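Local coordinates for protein transmembrane oligosaccharyl transferase (Archaeoglobus fulgidus, PDB 3WAJ) that is a membrane-embedded oligosaccharyl transferase of the STT3/AglB family, pairing a helical transmembrane region of the GT-C clan with a large globular C-terminal part, at residues L684-G689 with Q803-E808; V608-E613 with T677-L682. All coordinates share one frame; numbering follows the deposited sequence.

Followed from the N terminus, the chain first runs through strand 605-611 of the mixed sheet and into helix 612-615. After 63 further residues helix 678-684 returns to cross that strand, which closes interaction 2. Interaction 1 opens almost at once, in the turn that follows the same helix, and closes 113 residues later at strand 806-814 of the antiparallel sheet. The two contacts are therefore in series, neither nesting nor crossing, with their centres about 12 Å apart. Probable backbone hydrogen bonds join them, Phe-685 N to Ala-680 O and Gly-687 N to Lys-681 O. Together they tie the mixed sheet, through one helix and its turn, to the antiparallel sheet, whose strand 806-814 falls in the peripheral family region.

Interaction 1: L684-G689 with Q803-E808; sequences LFDGSG and QNRTFE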
ATOM      1  N   LEU A 684     -17.609  -0.134  18.467  1.00 33.73           N
ATOM      2  CA  LEU A 684     -19.022   0.251  18.520  1.00 33.63           C
ATOM      3  C   LEU A 684     -19.493   0.386  19.963  1.00 38.04           C
ATOM      4  O   LEU A 684     -20.114   1.378  20.318  1.00 37.06           O
ATOM      5  CB  LEU A 684     -19.911  -0.717  17.731  1.00 36.25           C
ATOM      6  CG  LEU A 684     -21.335  -0.221  17.438  1.00 37.69           C
ATOM      7  CD1 LEU A 684     -21.679  -0.391  15.977  1.00 32.05           C
ATOM      8  CD2 LEU A 684     -22.382  -0.913  18.315  1.00 35.05           C
ATOM      9  N   PHE A 685     -19.167  -0.592  20.802  1.00 39.17           N
ATOM     10  CA  PHE A 685     -19.562  -0.539  22.211  1.00 37.49           C
ATOM     11  C   PHE A 685     -18.511   0.111  23.124  1.00 38.74           C
ATOM     12  O   PHE A 685     -18.669   0.102  24.350  1.00 39.58           O
ATOM     13  CB  PHE A 685     -19.919  -1.950  22.725  1.00 39.16           C
ATOM     14  CG  PHE A 685     -21.069  -2.595  21.989  1.00 41.67           C
ATOM     15  CD1 PHE A 685     -22.384  -2.239  22.269  1.00 45.27           C
ATOM     16  CD2 PHE A 685     -20.836  -3.551  21.022  1.00 40.55           C
ATOM     17  CE1 PHE A 685     -23.445  -2.833  21.593  1.00 43.46           C
ATOM     18  CE2 PHE A 685     -21.887  -4.146  20.344  1.00 41.41           C
ATOM     19  CZ  PHE A 685     -23.194  -3.785  20.631  1.00 41.47           C
ATOM     20  N   ASP A 686     -17.448   0.664  22.531  1.00 37.04           N
ATOM     21  CA  ASP A 686     -16.413   1.369  23.290  1.00 33.80           C
ATOM     22  C   ASP A 686     -15.754   0.474  24.327  1.00 33.05           C
ATOM     23  O   ASP A 686     -15.264   0.932  25.357  1.00 36.57           O
ATOM     24  CB  ASP A 686     -16.987   2.663  23.925  1.00 26.89           C
ATOM     25  CG  ASP A 686     -17.334   3.727  22.870  1.00 37.43           C
ATOM     26  OD1 ASP A 686     -16.508   3.928  21.944  1.00 33.94           O
ATOM     27  OD2 ASP A 686     -18.448   4.310  22.936  1.00 40.88           O
ATOM     28  N   GLY A 687     -15.761  -0.818  24.037  1.00 35.66           N
ATOM     29  CA  GLY A 687     -15.107  -1.796  24.878  1.00 31.46           C
ATOM     30  C   GLY A 687     -15.987  -2.303  25.995  1.00 37.38           C
ATOM     31  O   GLY A 687     -15.517  -3.018  26.878  1.00 43.96           O
ATOM     32  N   SER A 688     -17.266  -1.950  25.965  1.00 37.64           N
ATOM     33  CA  SER A 688     -18.183  -2.385  27.022  1.00 40.49           C
ATOM     34  C   SER A 688     -18.371  -3.904  26.987  1.00 44.89           C
ATOM     35  O   SER A 688     -18.525  -4.494  25.912  1.00 47.12           O
ATOM     36  CB  SER A 688     -19.537  -1.678  26.874  1.00 39.72           C
ATOM     37  OG  SER A 688     -20.343  -1.881  28.015  1.00 48.21           O
ATOM     38  N   GLY A 689     -18.354  -4.545  28.154  1.00 44.87           N
ATOM     39  CA  GLY A 689     -18.548  -5.989  28.212  1.00 42.70           C
ATOM     40  C   GLY A 689     -17.257  -6.761  28.390  1.00 46.49           C
ATOM     41  O   GLY A 689     -17.260  -7.845  28.976  1.00 49.35           O
ATOM     42  N   GLN A 803     -12.364  13.485  24.633  1.00 44.04           N
ATOM     43  CA  GLN A 803     -13.176  14.330  23.760  1.00 46.25           C
ATOM     44  C   GLN A 803     -14.414  14.762  24.514  1.00 49.16           C
ATOM     45  O   GLN A 803     -15.352  15.289  23.918  1.00 48.53           O
ATOM     46  CB  GLN A 803     -13.608  13.572  22.504  1.00 44.91           C
ATOM     47  CG  GLN A 803     -12.456  13.038  21.677  1.00 42.53           C
ATOM     48  CD  GLN A 803     -11.552  14.138  21.173  1.00 41.75           C
ATOM     49  OE1 GLN A 803     -11.964  15.295  21.056  1.00 49.97           O
ATOM     50  NE2 GLN A 803     -10.309  13.786  20.870  1.00 34.07           N
ATOM     51  N   ASN A 804     -14.408  14.519  25.822  1.00 54.30           N
ATOM     52  CA  ASN A 804     -15.536  14.835  26.691  1.00 59.99           C
ATOM     53  C   ASN A 804     -16.824  14.198  26.181  1.00 57.18           C
ATOM     54  O   ASN A 804     -17.867  14.853  26.074  1.00 60.44           O
ATOM     55  CB  ASN A 804     -15.673  16.355  26.898  1.00 65.72           C
ATOM     56  CG  ASN A 804     -14.430  16.976  27.547  1.00 73.18           C
ATOM     57  OD1 ASN A 804     -13.760  16.349  28.373  1.00 73.16           O
ATOM     58  ND2 ASN A 804     -14.112  18.209  27.159  1.00 77.56           N
ATOM     59  N   ARG A 805     -16.712  12.915  25.841  1.00 47.01           N
ATOM     60  CA  ARG A 805     -17.847  12.074  25.472  1.00 40.13           C
ATOM     61  C   ARG A 805     -17.971  10.992  26.527  1.00 45.17           C
ATOM     62  O   ARG A 805     -16.957  10.513  27.051  1.00 52.68           O
ATOM     63  CB  ARG A 805     -17.611  11.435  24.106  1.00 33.25           C
ATOM     64  CG  ARG A 805     -18.608  10.348  23.729  1.00 37.75           C
ATOM     65  CD  ARG A 805     -18.347   9.845  22.308  1.00 38.85           C
ATOM     66  NE  ARG A 805     -17.118   9.062  22.203  1.00 34.22           N
ATOM     67  CZ  ARG A 805     -17.056   7.739  22.367  1.00 40.79           C
ATOM     68  NH1 ARG A 805     -18.156   7.053  22.635  1.00 29.07           N
ATOM     69  NH2 ARG A 805     -15.894   7.101  22.265  1.00 46.80           N
ATOM     70  N   THR A 806     -19.203  10.613  26.857  1.00 45.62           N
ATOM     71  CA  THR A 806     -19.416   9.543  27.828  1.00 46.85           C
ATOM     72  C   THR A 806     -20.083   8.310  27.218  1.00 45.46           C
ATOM     73  O   THR A 806     -20.753   8.387  26.186  1.00 42.73           O
ATOM     74  CB  THR A 806     -20.221  10.025  29.045  1.00 47.12           C
ATOM     75  OG1 THR A 806     -21.528  10.435  28.623  1.00 53.72           O
ATOM     76  CG2 THR A 806     -19.504  11.179  29.726  1.00 43.25           C
ATOM     77  N   PHE A 807     -19.885   7.172  27.873  1.00 40.85           N
ATOM     78  CA  PHE A 807     -20.582   5.942  27.518  1.00 40.26           C
ATOM     79  C   PHE A 807     -20.564   5.093  28.763  1.00 44.16           C
ATOM     80  O   PHE A 807     -19.779   5.359  29.678  1.00 49.84           O
ATOM     81  CB  PHE A 807     -19.904   5.205  26.342  1.00 42.46           C
ATOM     82  CG  PHE A 807     -18.469   4.805  26.603  1.00 43.24           C
ATOM     83  CD1 PHE A 807     -17.420   5.588  26.116  1.00 44.16           C
ATOM     84  CD2 PHE A 807     -18.163   3.654  27.329  1.00 41.25           C
ATOM     85  CE1 PHE A 807     -16.082   5.234  26.352  1.00 40.22           C
ATOM     86  CE2 PHE A 807     -16.826   3.294  27.567  1.00 42.33           C
ATOM     87  CZ  PHE A 807     -15.786   4.093  27.069  1.00 38.18           C
ATOM     88  N   GLU A 808     -21.418   4.078  28.812  1.00 48.38           N
ATOM     89  CA  GLU A 808     -21.465   3.203  29.975  1.00 43.39           C
ATOM     90  C   GLU A 808     -20.649   1.939  29.754  1.00 44.91           C
ATOM     91  O   GLU A 808     -20.797   1.267  28.723  1.00 50.45           O
ATOM     92  CB  GLU A 808     -22.917   2.843  30.315  1.00 46.62           C
ATOM     93  CG  GLU A 808     -23.717   3.996  30.899  1.00 56.32           C
ATOM     94  CD  GLU A 808     -23.106   4.529  32.186  1.00 61.99           C
ATOM     95  OE1 GLU A 808     -22.866   3.733  33.126  1.00 60.87           O
ATOM     96  OE2 GLU A 808     -22.851   5.751  32.244  1.00 61.36           O
TER
HETATM   97  O   HOH W   1     -22.673  -0.161  27.369  1.00 48.12           O
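A type I' beta turn from Phe-685 to Ser-688, in the loop after helix 678-684, presents Asp-686 to Arg-805, just before strand 806-814, and to Phe-807 within that outermost strand of the antiparallel sheet. Ser-688 N closes the turn on Phe-685 O at 3.0 Å. Asp-686 and Arg-805 approach from opposite directions and form a two-pronged, end-on salt bridge. Arg-805 NH1 gives a nearly straight bond to Asp-686 OD2 (2.8 Å, 166° at the hydrogen), while Arg-805 NH2 reaches Asp-686 OD1 at 3.2 Å. Both oxygens lie close to the guanidinium plane, but the nitrogens come from above the carboxylate, the two planes being 45° apart. The bend at chi3 of Arg-805 ends an otherwise extended chain and turns the guanidinium edge to the acid. Each partner has a second ion: Lys-772 pairs with Asp-686 OD1 and Glu-698 with Arg-805 NH2, so a chain of alternating charges probably fixes the rotation of both groups.

Phe-807 offers a face to the same aspartate. A first torsion of 60° turns the ring so that one face meets Asp-686 CB, which stands over its middle, 3.4 Å from the centroid, in a CH-pi contact. Asp-686 OD2 also comes within 3.6 Å of Phe-807 CD1, on the same side but just outside the rim of the ring. Met-695 of strand 693-698 and Ile-799 of strand 792-800 pack against Phe-807 too.

Further along, a water joins Ser-688 OG (3.0 Å) to Glu-808 O (2.7 Å), probably donating to the carbonyl, and Trp-810 N hydrogen-bonds to the serine hydroxyl. This is a type I' turn from the loop after a helix, packed on the outermost strand of an antiparallel sheet through a bidentate salt bridge and a CH-pi contact.

Interaction 2: V608-E613 with T677-L682; sequences VVSDIE and TMEAKL
Glu-679 of helix 678-684 reaches Ser-610 on strand 605-611 where the helix packs across a face of the mixed sheet. The helix and strand segments run nearly at right angles (83°), their axes 9.5 Å apart at closest approach, and only a few side chains bridge them. Glu-679 CB is still 5.7 Å from Ser-610 OG. The first torsion puts CG anti to the backbone N, which brings it nearer the same hydroxyl, and the bend at chi2 (58°) then swings the carboxylate round to it. Glu-679 CD stands 3.4 Å from Ser-610 OG. At the tip the two oxygens share that hydroxyl unequally: Glu-679 OE1 is 2.8 Å from Ser-610 OG and Glu-679 OE2 3.2 Å. Both bonds are weak. Glu-679 OE1 also lies 3.8 Å from Asp-611 O, a proximity and not a bond. The stronger partner of Ser-610 OG is His-683 ND1, one residue past this part of the helix, and the single serine proton cannot be assigned among the three acceptors. Phe-588, Tyr-619 and Met-622 pack against the buried Glu-679. Asp-611, a second acid nearby, might raise its proton affinity somewhat.

Two residues before the serine, on the same face of the strand, Val-608 CG1 meets Leu-682 CD1 at 3.8 Å, the two side chains crossing at about a right angle. Phe-587 and Phe-588 of helix 584-588 line Val-608 as well.

Each segment also carries the N-cap residue of a helix. Asp-611 OD1 accepts from Met-614 N and, weakly, from Glu-613 N at the head of helix 612-615. In helix 678-684 the N-cap is Thr-677, whose OG1 accepts from Ala-680 N at 3.2 Å, with 153° at the hydrogen.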
ATOM      1  N   VAL A 608      -4.366  -2.015  21.393  1.00 31.33           N
ATOM      2  CA  VAL A 608      -5.187  -2.228  20.213  1.00 32.99           C
ATOM      3  C   VAL A 608      -5.490  -0.832  19.655  1.00 33.21           C
ATOM      4  O   VAL A 608      -5.831   0.077  20.413  1.00 31.77           O
ATOM      5  CB  VAL A 608      -6.522  -2.913  20.588  1.00 30.65           C
ATOM      6  CG1 VAL A 608      -7.335  -3.245  19.337  1.00 29.91           C
ATOM      7  CG2 VAL A 608      -6.289  -4.168  21.440  1.00 24.57           C
ATOM      8  N   VAL A 609      -5.349  -0.655  18.343  1.00 27.95           N
ATOM      9  CA  VAL A 609      -5.775   0.582  17.693  1.00 24.87           C
ATOM     10  C   VAL A 609      -6.851   0.266  16.654  1.00 34.13           C
ATOM     11  O   VAL A 609      -6.629  -0.531  15.726  1.00 29.39           O
ATOM     12  CB  VAL A 609      -4.614   1.318  17.008  1.00 29.46           C
ATOM     13  CG1 VAL A 609      -5.117   2.632  16.405  1.00 23.72           C
ATOM     14  CG2 VAL A 609      -3.452   1.569  17.989  1.00 24.82           C
ATOM     15  N   SER A 610      -8.019   0.887  16.811  1.00 33.59           N
ATOM     16  CA  SER A 610      -9.157   0.590  15.948  1.00 28.70           C
ATOM     17  C   SER A 610      -9.729   1.867  15.370  1.00 33.86           C
ATOM     18  O   SER A 610      -9.848   2.889  16.069  1.00 34.91           O
ATOM     19  CB  SER A 610     -10.232  -0.173  16.740  1.00 34.04           C
ATOM     20  OG  SER A 610     -11.482  -0.186  16.071  1.00 30.51           O
ATOM     21  N   ASP A 611     -10.097   1.823  14.093  1.00 33.15           N
ATOM     22  CA  ASP A 611     -10.654   3.024  13.478  1.00 33.30           C
ATOM     23  C   ASP A 611     -12.037   2.809  12.866  1.00 32.56           C
ATOM     24  O   ASP A 611     -12.549   1.692  12.846  1.00 32.98           O
ATOM     25  CB  ASP A 611      -9.670   3.708  12.512  1.00 26.61           C
ATOM     26  CG  ASP A 611      -9.673   3.115  11.119  1.00 35.10           C
ATOM     27  OD1 ASP A 611     -10.150   1.967  10.905  1.00 42.77           O
ATOM     28  OD2 ASP A 611      -9.153   3.818  10.226  1.00 34.21           O
ATOM     29  N   ILE A 612     -12.651   3.884  12.391  1.00 27.81           N
ATOM     30  CA  ILE A 612     -14.037   3.786  11.989  1.00 27.42           C
ATOM     31  C   ILE A 612     -14.150   2.971  10.711  1.00 31.49           C
ATOM     32  O   ILE A 612     -15.210   2.430  10.391  1.00 39.90           O
ATOM     33  CB  ILE A 612     -14.672   5.173  11.843  1.00 25.94           C
ATOM     34  CG1 ILE A 612     -16.198   5.039  11.705  1.00 29.92           C
ATOM     35  CG2 ILE A 612     -14.047   5.926  10.654  1.00 27.25           C
ATOM     36  CD1 ILE A 612     -16.933   6.352  11.696  1.00 25.30           C
ATOM     37  N   GLU A 613     -13.042   2.864   9.991  1.00 33.22           N
ATOM     38  CA  GLU A 613     -13.034   2.123   8.736  1.00 36.82           C
ATOM     39  C   GLU A 613     -13.046   0.621   9.011  1.00 31.45           C
ATOM     40  O   GLU A 613     -13.794  -0.131   8.381  1.00 32.67           O
ATOM     41  CB  GLU A 613     -11.833   2.543   7.879  1.00 33.33           C
ATOM     42  CG  GLU A 613     -11.958   3.963   7.333  1.00 40.98           C
ATOM     43  CD  GLU A 613     -10.861   4.338   6.349  1.00 49.32           C
ATOM     44  OE1 GLU A 613     -11.025   5.352   5.631  1.00 44.90           O
ATOM     45  OE2 GLU A 613      -9.834   3.628   6.300  1.00 54.47           O
ATOM     46  N   THR A 677     -18.366  -9.567  17.604  1.00 28.67           N
ATOM     47  CA  THR A 677     -16.954  -9.537  17.254  1.00 37.62           C
ATOM     48  C   THR A 677     -16.224  -8.537  18.130  1.00 41.19           C
ATOM     49  O   THR A 677     -16.844  -7.590  18.651  1.00 45.49           O
ATOM     50  CB  THR A 677     -16.750  -9.182  15.781  1.00 35.45           C
ATOM     51  OG1 THR A 677     -17.133  -7.815  15.572  1.00 35.89           O
ATOM     52  CG2 THR A 677     -17.582 -10.118  14.910  1.00 36.26           C
ATOM     53  N   MET A 678     -14.916  -8.747  18.283  1.00 32.38           N
ATOM     54  CA  MET A 678     -14.068  -7.803  19.000  1.00 34.38           C
ATOM     55  C   MET A 678     -14.108  -6.421  18.364  1.00 36.55           C
ATOM     56  O   MET A 678     -14.085  -5.409  19.067  1.00 37.40           O
ATOM     57  CB  MET A 678     -12.622  -8.296  19.050  1.00 32.56           C
ATOM     58  CG  MET A 678     -12.383  -9.358  20.073  1.00 39.24           C
ATOM     59  SD  MET A 678     -12.566  -8.745  21.766  1.00 42.28           S
ATOM     60  CE  MET A 678     -11.253  -7.520  21.774  1.00 35.60           C
ATOM     61  N   GLU A 679     -14.153  -6.370  17.037  1.00 27.53           N
ATOM     62  CA  GLU A 679     -14.167  -5.072  16.383  1.00 33.56           C
ATOM     63  C   GLU A 679     -15.418  -4.293  16.779  1.00 36.16           C
ATOM     64  O   GLU A 679     -15.345  -3.086  17.007  1.00 35.31           O
ATOM     65  CB  GLU A 679     -14.029  -5.168  14.859  1.00 33.72           C
ATOM     66  CG  GLU A 679     -14.182  -3.813  14.150  1.00 36.61           C
ATOM     67  CD  GLU A 679     -13.162  -2.784  14.636  1.00 38.73           C
ATOM     68  OE1 GLU A 679     -13.436  -1.562  14.578  1.00 36.42           O
ATOM     69  OE2 GLU A 679     -12.067  -3.201  15.062  1.00 41.23           O
ATOM     70  N   ALA A 680     -16.553  -4.975  16.924  1.00 34.40           N
ATOM     71  CA  ALA A 680     -17.777  -4.255  17.321  1.00 36.66           C
ATOM     72  C   ALA A 680     -17.772  -3.901  18.798  1.00 37.29           C
ATOM     73  O   ALA A 680     -18.236  -2.831  19.186  1.00 41.18           O
ATOM     74  CB  ALA A 680     -19.042  -5.028  16.957  1.00 27.81           C
ATOM     75  N   LYS A 681     -17.273  -4.818  19.623  1.00 35.91           N
ATOM     76  CA  LYS A 681     -17.209  -4.587  21.066  1.00 37.38           C
ATOM     77  C   LYS A 681     -16.269  -3.434  21.383  1.00 41.27           C
ATOM     78  O   LYS A 681     -16.510  -2.655  22.289  1.00 39.68           O
ATOM     79  CB  LYS A 681     -16.736  -5.855  21.783  1.00 35.47           C
ATOM     80  CG  LYS A 681     -17.775  -6.952  21.841  1.00 40.29           C
ATOM     81  CD  LYS A 681     -17.200  -8.231  22.412  1.00 45.53           C
ATOM     82  CE  LYS A 681     -18.260  -9.321  22.561  1.00 40.30           C
ATOM     83  NZ  LYS A 681     -17.663 -10.527  23.168  1.00 45.12           N
ATOM     84  N   LEU A 682     -15.192  -3.339  20.615  1.00 41.83           N
ATOM     85  CA  LEU A 682     -14.202  -2.294  20.805  1.00 37.62           C
ATOM     86  C   LEU A 682     -14.678  -0.953  20.236  1.00 39.60           C
ATOM     87  O   LEU A 682     -14.809   0.039  20.953  1.00 37.14           O
ATOM     88  CB  LEU A 682     -12.865  -2.709  20.167  1.00 31.18           C
ATOM     89  CG  LEU A 682     -12.076  -3.743  20.980  1.00 37.87           C
ATOM     90  CD1 LEU A 682     -10.904  -4.337  20.174  1.00 37.38           C
ATOM     91  CD2 LEU A 682     -11.565  -3.104  22.274  1.00 31.58           C
TER